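Local coordinates for protein inactive glucansucrase (Lactobacillus reuteri, PDB 5JBD) that belongs to glycoside hydrolase family 70, an inactive member of the glucansucrases built around a TIM-type barrel, at residues A[528-540]-A[615-627]. Sequence-based numbering, arbitrary orientation.
Sequences TDKLSRTSGMAVL and VWVPVISGDQDVT
Leu531 rests its CD1 methyl against the backbone carbonyl of Asp625; its side chain and that of Gln624 run alongside in opposite senses, CD2 lying 3.7 Å from Gln624 OE1. Type I turns Asp529–Ser532, braced by an Asx turn at Asp529, and Ser532–Ser535 follow one another, and Thr534 sits in the second, where Gln624 engages its OG1 and O. Thr534 OG1 donates to Gln624 OE1 on an in-plane lone pair (2.6 Å), and Gln624 NE2 returns an almost straight bond to Thr534 O (3.0 Å, 173°), approaching from above that carbonyl's plane. Gln624 spans the gap because chi1 (-165°) turns CG away from its backbone N and the chain stays extended beyond; NE2 also donates to Gln495 O. Ser535 CB packs on Val626 CG1 at 3.6 Å. The Pro618 ring lies against the Thr534 and Gly536 carbonyls, with CD 3.2 Å from Gly536 O, which is buried without a hydrogen-bond partner. Met537, bent at chi3 (-82°), brings CE onto Val617 CG1 at 3.7 Å. Ala538 and Trp616 form an antiparallel hydrogen-bonded pair, followed by the non-hydrogen-bonded pair Val539–Val615. Strand 537-542 also pairs with 510-515, and 612-618 with 564-571, so the contact joins two inner strands of an antiparallel sheet distinct from the parallel barrel. Beyond the strand ends the Gln624 amide, its rotation probably fixed by three hydrogen bonds, takes over the polar link between the loops, although Gly536 O probably carries a desolvation cost.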
loop_
_atom_site.group_PDB
_atom_site.type_symbol
_atom_site.label_atom_id
_atom_site.label_comp_id
_atom_site.label_asym_id
_atom_site.label_seq_id
_atom_site.Cartn_x
_atom_site.Cartn_y
_atom_site.Cartn_z
ATOM N N THR A 528 39.431 -19.413 8.149
ATOM C CA THR A 528 39.429 -19.890 9.539
ATOM C C THR A 528 38.328 -20.912 9.847
ATOM O O THR A 528 38.152 -21.286 11.000
ATOM C CB THR A 528 39.237 -18.717 10.508
ATOM O OG1 THR A 528 38.010 -18.049 10.194
ATOM C CG2 THR A 528 40.411 -17.752 10.415
ATOM N N ASP A 529 37.599 -21.361 8.829
ATOM C CA ASP A 529 36.413 -22.220 9.012
ATOM C C ASP A 529 36.626 -23.486 8.206
ATOM O O ASP A 529 37.278 -23.451 7.162
ATOM C CB ASP A 529 35.165 -21.472 8.522
ATOM C CG ASP A 529 33.868 -22.123 8.957
ATOM O OD1 ASP A 529 33.437 -23.119 8.333
ATOM O OD2 ASP A 529 33.251 -21.603 9.900
ATOM N N LYS A 530 36.051 -24.598 8.658
ATOM C CA LYS A 530 36.125 -25.853 7.898
ATOM C C LYS A 530 35.460 -25.762 6.502
ATOM O O LYS A 530 35.749 -26.578 5.640
ATOM C CB LYS A 530 35.571 -27.039 8.712
ATOM C CG LYS A 530 34.068 -27.023 8.925
ATOM C CD LYS A 530 33.620 -28.003 10.004
ATOM C CE LYS A 530 32.110 -27.902 10.213
ATOM N NZ LYS A 530 31.645 -28.614 11.436
ATOM N N LEU A 531 34.574 -24.781 6.297
ATOM C CA LEU A 531 33.964 -24.537 4.982
ATOM C C LEU A 531 34.638 -23.429 4.172
ATOM O O LEU A 531 34.171 -23.106 3.088
ATOM C CB LEU A 531 32.459 -24.235 5.156
ATOM C CG LEU A 531 31.628 -25.311 5.866
ATOM C CD1 LEU A 531 30.155 -24.907 5.927
ATOM C CD2 LEU A 531 31.771 -26.665 5.174
ATOM N N SER A 532 35.738 -22.858 4.677
ATOM C CA SER A 532 36.417 -21.753 4.002
ATOM C C SER A 532 36.840 -22.146 2.590
ATOM O O SER A 532 36.468 -21.490 1.618
ATOM C CB SER A 532 37.632 -21.273 4.808
ATOM O OG SER A 532 37.234 -20.527 5.956
ATOM N N ARG A 533 37.584 -23.244 2.489
ATOM C CA ARG A 533 38.122 -23.717 1.206
ATOM C C ARG A 533 37.044 -23.916 0.117
ATOM O O ARG A 533 37.245 -23.543 -1.050
ATOM C CB ARG A 533 38.870 -25.043 1.413
ATOM C CG ARG A 533 39.423 -25.697 0.145
ATOM C CD ARG A 533 40.410 -24.806 -0.588
ATOM N NE ARG A 533 41.033 -25.514 -1.712
ATOM C CZ ARG A 533 42.033 -25.036 -2.458
ATOM N NH1 ARG A 533 42.566 -23.824 -2.228
ATOM N NH2 ARG A 533 42.515 -25.780 -3.453
ATOM N N THR A 534 35.918 -24.511 0.503
ATOM C CA THR A 534 34.907 -24.958 -0.462
ATOM C C THR A 534 33.715 -23.995 -0.594
ATOM O O THR A 534 32.681 -24.365 -1.155
ATOM C CB THR A 534 34.404 -26.375 -0.094
ATOM O OG1 THR A 534 33.962 -26.382 1.270
ATOM C CG2 THR A 534 35.508 -27.410 -0.280
ATOM N N SER A 535 33.853 -22.758 -0.108
ATOM C CA SER A 535 32.798 -21.752 -0.261
ATOM C C SER A 535 33.348 -20.482 -0.931
ATOM O O SER A 535 34.541 -20.407 -1.260
ATOM C CB SER A 535 32.131 -21.460 1.095
ATOM O OG SER A 535 33.063 -20.981 2.044
ATOM N N GLY A 536 32.467 -19.511 -1.172
ATOM C CA GLY A 536 32.766 -18.354 -2.010
ATOM C C GLY A 536 32.143 -18.491 -3.399
ATOM O O GLY A 536 31.612 -19.538 -3.765
ATOM N N MET A 537 32.211 -17.414 -4.172
ATOM C CA MET A 537 31.527 -17.324 -5.475
ATOM C C MET A 537 32.127 -16.173 -6.287
ATOM O O MET A 537 32.585 -15.180 -5.727
ATOM C CB MET A 537 30.003 -17.112 -5.263
ATOM C CG MET A 537 29.153 -16.951 -6.533
ATOM S SD MET A 537 27.401 -16.571 -6.231
ATOM C CE MET A 537 26.760 -18.206 -5.893
ATOM N N ALA A 538 32.126 -16.334 -7.610
ATOM C CA ALA A 538 32.406 -15.240 -8.541
ATOM C C ALA A 538 31.189 -15.030 -9.425
ATOM O O ALA A 538 30.688 -15.971 -10.039
ATOM C CB ALA A 538 33.625 -15.558 -9.390
ATOM N N VAL A 539 30.715 -13.788 -9.471
ATOM C CA VAL A 539 29.633 -13.368 -10.346
ATOM C C VAL A 539 30.183 -12.345 -11.361
ATOM O O VAL A 539 30.703 -11.301 -10.974
ATOM C CB VAL A 539 28.497 -12.744 -9.519
ATOM C CG1 VAL A 539 27.424 -12.133 -10.417
ATOM C CG2 VAL A 539 27.898 -13.791 -8.593
ATOM N N LEU A 540 30.054 -12.660 -12.643
ATOM C CA LEU A 540 30.525 -11.804 -13.742
ATOM C C LEU A 540 29.319 -11.212 -14.439
ATOM O O LEU A 540 28.494 -11.953 -14.963
ATOM C CB LEU A 540 31.361 -12.608 -14.740
ATOM C CG LEU A 540 32.857 -12.700 -14.472
ATOM C CD1 LEU A 540 33.153 -13.164 -13.059
ATOM C CD2 LEU A 540 33.530 -13.610 -15.492
ATOM N N VAL A 615 28.536 -17.230 -13.586
ATOM C CA VAL A 615 28.665 -17.513 -12.155
ATOM C C VAL A 615 29.480 -18.786 -11.904
ATOM O O VAL A 615 29.191 -19.847 -12.512
ATOM C CB VAL A 615 27.278 -17.633 -11.488
ATOM C CG1 VAL A 615 27.433 -17.797 -9.970
ATOM C CG2 VAL A 615 26.434 -16.415 -11.823
ATOM N N TRP A 616 30.468 -18.681 -11.009
ATOM C CA TRP A 616 31.384 -19.790 -10.672
ATOM C C TRP A 616 31.340 -20.096 -9.186
ATOM O O TRP A 616 31.383 -19.169 -8.368
ATOM C CB TRP A 616 32.832 -19.440 -11.060
ATOM C CG TRP A 616 32.968 -19.239 -12.541
ATOM C CD1 TRP A 616 32.814 -18.080 -13.226
ATOM C CD2 TRP A 616 33.210 -20.253 -13.515
ATOM N NE1 TRP A 616 32.968 -18.298 -14.574
ATOM C CE2 TRP A 616 33.212 -19.628 -14.779
ATOM C CE3 TRP A 616 33.427 -21.642 -13.440
ATOM C CZ2 TRP A 616 33.424 -20.336 -15.967
ATOM C CZ3 TRP A 616 33.642 -22.349 -14.629
ATOM C CH2 TRP A 616 33.630 -21.692 -15.874
ATOM N N VAL A 617 31.279 -21.384 -8.843
ATOM C CA VAL A 617 31.333 -21.839 -7.443
ATOM C C VAL A 617 32.280 -23.027 -7.276
ATOM O O VAL A 617 32.485 -23.782 -8.223
ATOM C CB VAL A 617 29.933 -22.227 -6.886
ATOM C CG1 VAL A 617 29.023 -21.010 -6.861
ATOM C CG2 VAL A 617 29.293 -23.365 -7.671
ATOM N N PRO A 618 32.839 -23.209 -6.073
ATOM C CA PRO A 618 33.691 -24.383 -5.861
ATOM C C PRO A 618 33.013 -25.732 -6.157
ATOM O O PRO A 618 31.827 -25.906 -5.892
ATOM C CB PRO A 618 34.058 -24.289 -4.371
ATOM C CG PRO A 618 33.959 -22.825 -4.054
ATOM C CD PRO A 618 32.825 -22.321 -4.892
ATOM N N VAL A 619 33.779 -26.654 -6.731
ATOM C CA VAL A 619 33.382 -28.055 -6.860
ATOM C C VAL A 619 33.328 -28.634 -5.439
ATOM O O VAL A 619 34.275 -28.457 -4.677
ATOM C CB VAL A 619 34.419 -28.856 -7.696
ATOM C CG1 VAL A 619 34.145 -30.361 -7.632
ATOM C CG2 VAL A 619 34.428 -28.384 -9.151
ATOM N N ILE A 620 32.233 -29.307 -5.097
ATOM C CA ILE A 620 32.065 -29.959 -3.788
ATOM C C ILE A 620 31.391 -31.326 -3.896
ATOM O O ILE A 620 30.787 -31.652 -4.924
ATOM C CB ILE A 620 31.211 -29.101 -2.831
ATOM C CG1 ILE A 620 29.836 -28.790 -3.446
ATOM C CG2 ILE A 620 31.940 -27.818 -2.490
ATOM C CD1 ILE A 620 28.828 -28.244 -2.452
ATOM N N SER A 621 31.539 -32.116 -2.831
ATOM C CA SER A 621 30.854 -33.381 -2.648
ATOM C C SER A 621 29.682 -33.146 -1.678
ATOM O O SER A 621 29.853 -32.594 -0.566
ATOM C CB SER A 621 31.822 -34.396 -2.051
ATOM O OG SER A 621 31.195 -35.587 -1.653
ATOM N N GLY A 622 28.504 -33.549 -2.134
ATOM C CA GLY A 622 27.273 -33.544 -1.355
ATOM C C GLY A 622 26.825 -32.156 -0.940
ATOM O O GLY A 622 27.038 -31.192 -1.677
ATOM N N ASP A 623 26.214 -32.067 0.238
ATOM C CA ASP A 623 25.544 -30.849 0.666
ATOM C C ASP A 623 26.448 -29.928 1.465
ATOM O O ASP A 623 27.317 -30.375 2.214
ATOM C CB ASP A 623 24.304 -31.188 1.504
ATOM C CG ASP A 623 23.233 -31.900 0.701
ATOM O OD1 ASP A 623 22.928 -31.439 -0.428
ATOM O OD2 ASP A 623 22.703 -32.923 1.205
ATOM N N GLN A 624 26.212 -28.638 1.319
ATOM C CA GLN A 624 26.939 -27.629 2.075
ATOM C C GLN A 624 26.005 -26.499 2.450
ATOM O O GLN A 624 25.173 -26.112 1.640
ATOM C CB GLN A 624 28.074 -27.072 1.237
ATOM C CG GLN A 624 29.084 -26.298 2.061
ATOM C CD GLN A 624 30.317 -25.936 1.288
ATOM O OE1 GLN A 624 31.361 -26.532 1.486
ATOM N NE2 GLN A 624 30.200 -24.977 0.383
ATOM N N ASP A 625 26.149 -25.972 3.668
ATOM C CA ASP A 625 25.350 -24.833 4.143
ATOM C C ASP A 625 26.298 -23.899 4.904
ATOM O O ASP A 625 26.850 -24.281 5.923
ATOM C CB ASP A 625 24.214 -25.357 5.035
ATOM C CG ASP A 625 23.329 -24.247 5.636
ATOM O OD1 ASP A 625 23.497 -23.046 5.345
ATOM O OD2 ASP A 625 22.421 -24.615 6.416
ATOM N N VAL A 626 26.477 -22.687 4.391
ATOM C CA VAL A 626 27.399 -21.719 4.989
ATOM C C VAL A 626 26.711 -20.715 5.920
ATOM O O VAL A 626 27.311 -19.701 6.266
ATOM C CB VAL A 626 28.231 -20.955 3.923
ATOM C CG1 VAL A 626 29.213 -21.906 3.233
ATOM C CG2 VAL A 626 27.340 -20.233 2.916
ATOM N N THR A 627 25.464 -20.997 6.320
ATOM C CA THR A 627 24.785 -20.218 7.351
ATOM C C THR A 627 25.703 -19.964 8.538
ATOM O O THR A 627 26.327 -20.879 9.034
ATOM C CB THR A 627 23.521 -20.948 7.847
ATOM O OG1 THR A 627 22.592 -21.057 6.767
ATOM C CG2 THR A 627 22.836 -20.189 8.995
#